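Local coordinates for protein 6-phosphogluconate dehydrogenase NAD-binding (Dyadobacter fermentans, PDB 4GBJ) that probably acts as an NAD(P)-dependent oxidoreductase of the 6-phosphogluconate and 3-hydroxyisobutyrate dehydrogenase type, at residues K7-G17 against A58-L69. Numbering follows the deposited sequence.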
ATOM      1  N   LYS B   7      -4.155 -40.205 -11.807  1.00 56.84           N
ATOM      2  CA  LYS B   7      -3.134 -39.558 -12.632  1.00 56.00           C
ATOM      3  C   LYS B   7      -2.382 -38.495 -11.809  1.00 56.98           C
ATOM      4  O   LYS B   7      -1.201 -38.706 -11.521  1.00 59.00           O
ATOM      5  CB  LYS B   7      -3.770 -38.931 -13.890  1.00 57.45           C
ATOM      6  CG  LYS B   7      -2.872 -38.020 -14.718  1.00 60.93           C
ATOM      7  CD  LYS B   7      -3.702 -36.918 -15.383  1.00 70.63           C
ATOM      8  CE  LYS B   7      -2.944 -36.193 -16.467  1.00 73.84           C
ATOM      9  NZ  LYS B   7      -3.001 -36.929 -17.766  1.00 73.13           N
ATOM     10  N   ILE B   8      -3.032 -37.339 -11.494  1.00 47.91           N
ATOM     11  CA  ILE B   8      -2.383 -36.245 -10.745  1.00 44.52           C
ATOM     12  C   ILE B   8      -2.521 -36.491  -9.241  1.00 42.41           C
ATOM     13  O   ILE B   8      -3.649 -36.646  -8.751  1.00 41.98           O
ATOM     14  CB  ILE B   8      -2.961 -34.841 -11.153  1.00 48.01           C
ATOM     15  CG1 ILE B   8      -2.483 -34.448 -12.568  1.00 49.80           C
ATOM     16  CG2 ILE B   8      -2.508 -33.719 -10.155  1.00 49.54           C
ATOM     17  CD1 ILE B   8      -3.254 -33.347 -13.164  1.00 60.35           C
ATOM     18  N   ALA B   9      -1.399 -36.536  -8.496  1.00 33.58           N
ATOM     19  CA  ALA B   9      -1.513 -36.670  -7.028  1.00 33.72           C
ATOM     20  C   ALA B   9      -1.713 -35.276  -6.415  1.00 35.56           C
ATOM     21  O   ALA B   9      -1.129 -34.310  -6.882  1.00 34.04           O
ATOM     22  CB  ALA B   9      -0.292 -37.346  -6.430  1.00 34.08           C
ATOM     23  N   PHE B  10      -2.551 -35.174  -5.404  1.00 33.20           N
ATOM     24  CA  PHE B  10      -2.869 -33.914  -4.755  1.00 32.96           C
ATOM     25  C   PHE B  10      -2.827 -34.115  -3.263  1.00 38.08           C
ATOM     26  O   PHE B  10      -3.712 -34.742  -2.691  1.00 39.85           O
ATOM     27  CB  PHE B  10      -4.251 -33.409  -5.206  1.00 35.42           C
ATOM     28  CG  PHE B  10      -4.379 -31.916  -5.107  1.00 35.50           C
ATOM     29  CD1 PHE B  10      -4.263 -31.120  -6.234  1.00 38.61           C
ATOM     30  CD2 PHE B  10      -4.607 -31.305  -3.885  1.00 37.50           C
ATOM     31  CE1 PHE B  10      -4.389 -29.734  -6.143  1.00 40.33           C
ATOM     32  CE2 PHE B  10      -4.725 -29.914  -3.793  1.00 41.36           C
ATOM     33  CZ  PHE B  10      -4.626 -29.137  -4.922  1.00 39.34           C
ATOM     34  N   LEU B  11      -1.812 -33.566  -2.628  1.00 34.14           N
ATOM     35  CA  LEU B  11      -1.563 -33.733  -1.203  1.00 34.52           C
ATOM     36  C   LEU B  11      -1.835 -32.442  -0.414  1.00 39.57           C
ATOM     37  O   LEU B  11      -1.181 -31.441  -0.649  1.00 40.05           O
ATOM     38  CB  LEU B  11      -0.113 -34.170  -1.022  1.00 33.85           C
ATOM     39  CG  LEU B  11       0.344 -35.376  -1.862  1.00 38.47           C
ATOM     40  CD1 LEU B  11       1.795 -35.695  -1.588  1.00 39.35           C
ATOM     41  CD2 LEU B  11      -0.473 -36.603  -1.549  1.00 40.24           C
ATOM     42  N   GLY B  12      -2.780 -32.488   0.522  1.00 36.08           N
ATOM     43  CA  GLY B  12      -3.133 -31.342   1.350  1.00 36.68           C
ATOM     44  C   GLY B  12      -4.382 -30.681   0.811  1.00 43.63           C
ATOM     45  O   GLY B  12      -4.334 -30.056  -0.249  1.00 42.94           O
ATOM     46  N   LEU B  13      -5.499 -30.805   1.549  1.00 44.00           N
ATOM     47  CA  LEU B  13      -6.818 -30.370   1.138  1.00 45.53           C
ATOM     48  C   LEU B  13      -7.428 -29.402   2.142  1.00 51.92           C
ATOM     49  O   LEU B  13      -8.604 -29.532   2.507  1.00 53.32           O
ATOM     50  CB  LEU B  13      -7.734 -31.596   0.976  1.00 46.16           C
ATOM     51  CG  LEU B  13      -7.184 -32.761   0.147  1.00 52.13           C
ATOM     52  CD1 LEU B  13      -8.155 -33.928   0.163  1.00 54.00           C
ATOM     53  CD2 LEU B  13      -6.942 -32.345  -1.286  1.00 55.70           C
ATOM     54  N   GLY B  14      -6.669 -28.389   2.506  1.00 47.00           N
ATOM     55  CA  GLY B  14      -7.150 -27.360   3.422  1.00 46.99           C
ATOM     56  C   GLY B  14      -8.040 -26.360   2.703  1.00 51.68           C
ATOM     57  O   GLY B  14      -8.660 -26.686   1.680  1.00 50.75           O
ATOM     58  N   ASN B  15      -8.063 -25.119   3.206  1.00 49.86           N
ATOM     59  CA  ASN B  15      -8.891 -24.032   2.663  1.00 50.32           C
ATOM     60  C   ASN B  15      -8.574 -23.707   1.207  1.00 50.58           C
ATOM     61  O   ASN B  15      -9.468 -23.243   0.501  1.00 49.45           O
ATOM     62  CB  ASN B  15      -8.741 -22.752   3.518  1.00 58.17           C
ATOM     63  CG  ASN B  15      -9.435 -22.817   4.873  1.00 92.44           C
ATOM     64  OD1 ASN B  15      -9.758 -23.894   5.404  1.00 83.95           O
ATOM     65  ND2 ASN B  15      -9.668 -21.658   5.476  1.00 88.68           N
ATOM     66  N   LEU B  16      -7.306 -23.900   0.764  1.00 44.80           N
ATOM     67  CA  LEU B  16      -6.926 -23.668  -0.624  1.00 43.28           C
ATOM     68  C   LEU B  16      -6.874 -24.976  -1.419  1.00 42.96           C
ATOM     69  O   LEU B  16      -7.256 -24.979  -2.586  1.00 40.93           O
ATOM     70  CB  LEU B  16      -5.577 -22.944  -0.706  1.00 43.54           C
ATOM     71  CG  LEU B  16      -5.511 -21.540  -0.093  1.00 50.42           C
ATOM     72  CD1 LEU B  16      -4.071 -21.037  -0.090  1.00 51.17           C
ATOM     73  CD2 LEU B  16      -6.362 -20.546  -0.860  1.00 53.83           C
ATOM     74  N   GLY B  17      -6.402 -26.064  -0.812  1.00 37.45           N
ATOM     75  CA  GLY B  17      -6.303 -27.349  -1.503  1.00 37.48           C
ATOM     76  C   GLY B  17      -7.634 -27.885  -2.005  1.00 43.11           C
ATOM     77  O   GLY B  17      -7.733 -28.382  -3.134  1.00 42.03           O
ATOM     78  N   ALA B  58      -0.399 -42.352  -3.350  1.00 39.52           N
ATOM     79  CA  ALA B  58      -0.950 -41.385  -4.303  1.00 37.78           C
ATOM     80  C   ALA B  58       0.043 -41.078  -5.455  1.00 42.33           C
ATOM     81  O   ALA B  58      -0.380 -40.637  -6.524  1.00 41.28           O
ATOM     82  CB  ALA B  58      -1.271 -40.087  -3.564  1.00 36.15           C
ATOM     83  N   ILE B  59       1.347 -41.305  -5.222  1.00 39.46           N
ATOM     84  CA  ILE B  59       2.419 -40.949  -6.162  1.00 38.27           C
ATOM     85  C   ILE B  59       2.587 -41.959  -7.275  1.00 44.29           C
ATOM     86  O   ILE B  59       2.613 -43.147  -7.022  1.00 47.42           O
ATOM     87  CB  ILE B  59       3.785 -40.770  -5.421  1.00 38.94           C
ATOM     88  CG1 ILE B  59       3.665 -39.736  -4.290  1.00 37.31           C
ATOM     89  CG2 ILE B  59       4.880 -40.343  -6.400  1.00 38.73           C
ATOM     90  CD1 ILE B  59       3.348 -38.357  -4.737  1.00 35.65           C
ATOM     91  N   THR B  60       2.739 -41.457  -8.505  1.00 41.41           N
ATOM     92  CA  THR B  60       3.009 -42.250  -9.694  1.00 43.15           C
ATOM     93  C   THR B  60       4.428 -41.924 -10.168  1.00 42.83           C
ATOM     94  O   THR B  60       4.682 -40.756 -10.468  1.00 37.94           O
ATOM     95  CB  THR B  60       1.987 -41.924 -10.821  1.00 51.77           C
ATOM     96  OG1 THR B  60       0.677 -42.277 -10.394  1.00 53.59           O
ATOM     97  CG2 THR B  60       2.283 -42.684 -12.123  1.00 50.58           C
ATOM     98  N   PRO B  61       5.327 -42.916 -10.334  1.00 41.06           N
ATOM     99  CA  PRO B  61       6.656 -42.622 -10.912  1.00 41.03           C
ATOM    100  C   PRO B  61       6.535 -41.812 -12.211  1.00 42.97           C
ATOM    101  O   PRO B  61       5.704 -42.146 -13.040  1.00 43.44           O
ATOM    102  CB  PRO B  61       7.218 -44.022 -11.188  1.00 44.47           C
ATOM    103  CG  PRO B  61       6.581 -44.859 -10.179  1.00 48.68           C
ATOM    104  CD  PRO B  61       5.200 -44.351 -10.021  1.00 44.12           C
ATOM    105  N   GLY B  62       7.231 -40.687 -12.311  1.00 37.20           N
ATOM    106  CA  GLY B  62       7.167 -39.859 -13.510  1.00 36.77           C
ATOM    107  C   GLY B  62       5.913 -39.010 -13.676  1.00 41.01           C
ATOM    108  O   GLY B  62       5.819 -38.274 -14.654  1.00 40.61           O
ATOM    109  N   GLY B  63       4.967 -39.091 -12.732  1.00 38.96           N
ATOM    110  CA  GLY B  63       3.735 -38.313 -12.723  1.00 37.78           C
ATOM    111  C   GLY B  63       3.874 -36.932 -12.105  1.00 39.38           C
ATOM    112  O   GLY B  63       4.977 -36.436 -11.923  1.00 37.46           O
ATOM    113  N   ILE B  64       2.732 -36.288 -11.814  1.00 34.67           N
ATOM    114  CA  ILE B  64       2.630 -34.949 -11.247  1.00 32.01           C
ATOM    115  C   ILE B  64       2.056 -35.039  -9.847  1.00 35.09           C
ATOM    116  O   ILE B  64       1.077 -35.742  -9.634  1.00 36.48           O
ATOM    117  CB  ILE B  64       1.736 -34.040 -12.131  1.00 36.02           C
ATOM    118  CG1 ILE B  64       2.383 -33.790 -13.504  1.00 36.98           C
ATOM    119  CG2 ILE B  64       1.441 -32.698 -11.434  1.00 36.14           C
ATOM    120  CD1 ILE B  64       1.368 -33.537 -14.607  1.00 45.47           C
ATOM    121  N   VAL B  65       2.632 -34.307  -8.894  1.00 29.78           N
ATOM    122  CA  VAL B  65       2.066 -34.256  -7.551  1.00 28.23           C
ATOM    123  C   VAL B  65       1.969 -32.779  -7.147  1.00 29.63           C
ATOM    124  O   VAL B  65       2.912 -32.046  -7.316  1.00 28.53           O
ATOM    125  CB  VAL B  65       2.824 -35.104  -6.497  1.00 32.27           C
ATOM    126  CG1 VAL B  65       4.326 -34.767  -6.458  1.00 32.74           C
ATOM    127  CG2 VAL B  65       2.195 -34.895  -5.113  1.00 31.73           C
ATOM    128  N   PHE B  66       0.819 -32.351  -6.693  1.00 26.61           N
ATOM    129  CA  PHE B  66       0.632 -31.009  -6.141  1.00 27.58           C
ATOM    130  C   PHE B  66       0.626 -31.136  -4.642  1.00 30.99           C
ATOM    131  O   PHE B  66       0.067 -32.107  -4.155  1.00 29.85           O
ATOM    132  CB  PHE B  66      -0.694 -30.388  -6.589  1.00 29.27           C
ATOM    133  CG  PHE B  66      -0.723 -29.832  -7.992  1.00 31.09           C
ATOM    134  CD1 PHE B  66      -0.733 -28.469  -8.211  1.00 33.57           C
ATOM    135  CD2 PHE B  66      -0.737 -30.675  -9.095  1.00 35.00           C
ATOM    136  CE1 PHE B  66      -0.718 -27.953  -9.500  1.00 35.13           C
ATOM    137  CE2 PHE B  66      -0.744 -30.152 -10.386  1.00 37.76           C
ATOM    138  CZ  PHE B  66      -0.713 -28.795 -10.580  1.00 33.98           C
ATOM    139  N   SER B  67       1.184 -30.159  -3.906  1.00 27.22           N
ATOM    140  CA  SER B  67       1.045 -30.129  -2.459  1.00 25.55           C
ATOM    141  C   SER B  67       0.710 -28.734  -1.994  1.00 31.95           C
ATOM    142  O   SER B  67       1.187 -27.730  -2.549  1.00 28.13           O
ATOM    143  CB  SER B  67       2.301 -30.633  -1.754  1.00 23.41           C
ATOM    144  OG  SER B  67       3.401 -29.746  -1.896  1.00 26.67           O
ATOM    145  N   VAL B  68      -0.124 -28.661  -0.974  1.00 33.69           N
ATOM    146  CA  VAL B  68      -0.435 -27.370  -0.371  1.00 33.78           C
ATOM    147  C   VAL B  68      -0.630 -27.670   1.089  1.00 37.41           C
ATOM    148  O   VAL B  68      -1.548 -28.414   1.464  1.00 33.91           O
ATOM    149  CB  VAL B  68      -1.582 -26.595  -1.047  1.00 40.65           C
ATOM    150  CG1 VAL B  68      -2.881 -27.342  -1.023  1.00 43.30           C
ATOM    151  CG2 VAL B  68      -1.748 -25.219  -0.409  1.00 42.24           C
ATOM    152  N   LEU B  69       0.371 -27.255   1.888  1.00 35.89           N
ATOM    153  CA  LEU B  69       0.442 -27.549   3.304  1.00 37.75           C
ATOM    154  C   LEU B  69       0.728 -26.285   4.087  1.00 41.72           C
ATOM    155  O   LEU B  69       0.977 -25.239   3.497  1.00 40.00           O
ATOM    156  CB  LEU B  69       1.496 -28.627   3.531  1.00 37.15           C
ATOM    157  CG  LEU B  69       1.244 -29.944   2.754  1.00 41.69           C
ATOM    158  CD1 LEU B  69       2.459 -30.822   2.754  1.00 40.38           C
ATOM    159  CD2 LEU B  69       0.100 -30.743   3.353  1.00 47.61           C
TER
HETATM  160  O   HOH W   1       0.803 -37.306 -13.500  1.00 45.55           O
HETATM  161  O   HOH W   2      -0.619 -40.536  -9.308  1.00 48.22           O
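F10 and F66 pair side by side in parallel strands 8-11 and 64-67. Their planes lie only 10° apart but are slid so far that the rings barely overlap; what touches is the CD1-CE1 side of F10, resting on F66 CB (CD1 to CB 3.7 Å). With CG anti to its backbone N (chi1 -154°), F10 brings the end of its ring closer to 64-67, where CE2 also nears V68 CG1. I8 CG2 meets the F66 ring further along, obliquely, 3.7 Å from F66 CD2, and I152 and V153 of helix 143-153 pack on F66. Replacing F10 by alanine would probably open a gap on this face of the sheet, beside F66 CB and V68 CG1. On the opposite face, V65 CG2 lies against both A9 CB and L11 CD1 (3.6 Å from V65 CG2 to L11 CD1), and A58 CB touches A9 CB and L11 CD2. Four backbone bonds zip the strands together, L11 N to F66 O being almost straight at 175°. These are central strands of a Rossmann fold, and strand 8-11 runs into a glycine-rich turn matching GxGxxG (G12, G14, G17), consistent with a dinucleotide-binding loop. A side chain at G12 would clash with V68 O, and G17 CA lies 3.5 Å from V68 CG1. At the K7 end the pairing gives way to water: one molecule donates to K7 O and accepts from I64 N, its oxygen 2.8 Å from I64 N, and another donates to both K7 O and A58 O. Here the first side-chain bond of K7 points away from 58-69, while exposed T60 begins the type II turn ending at G63.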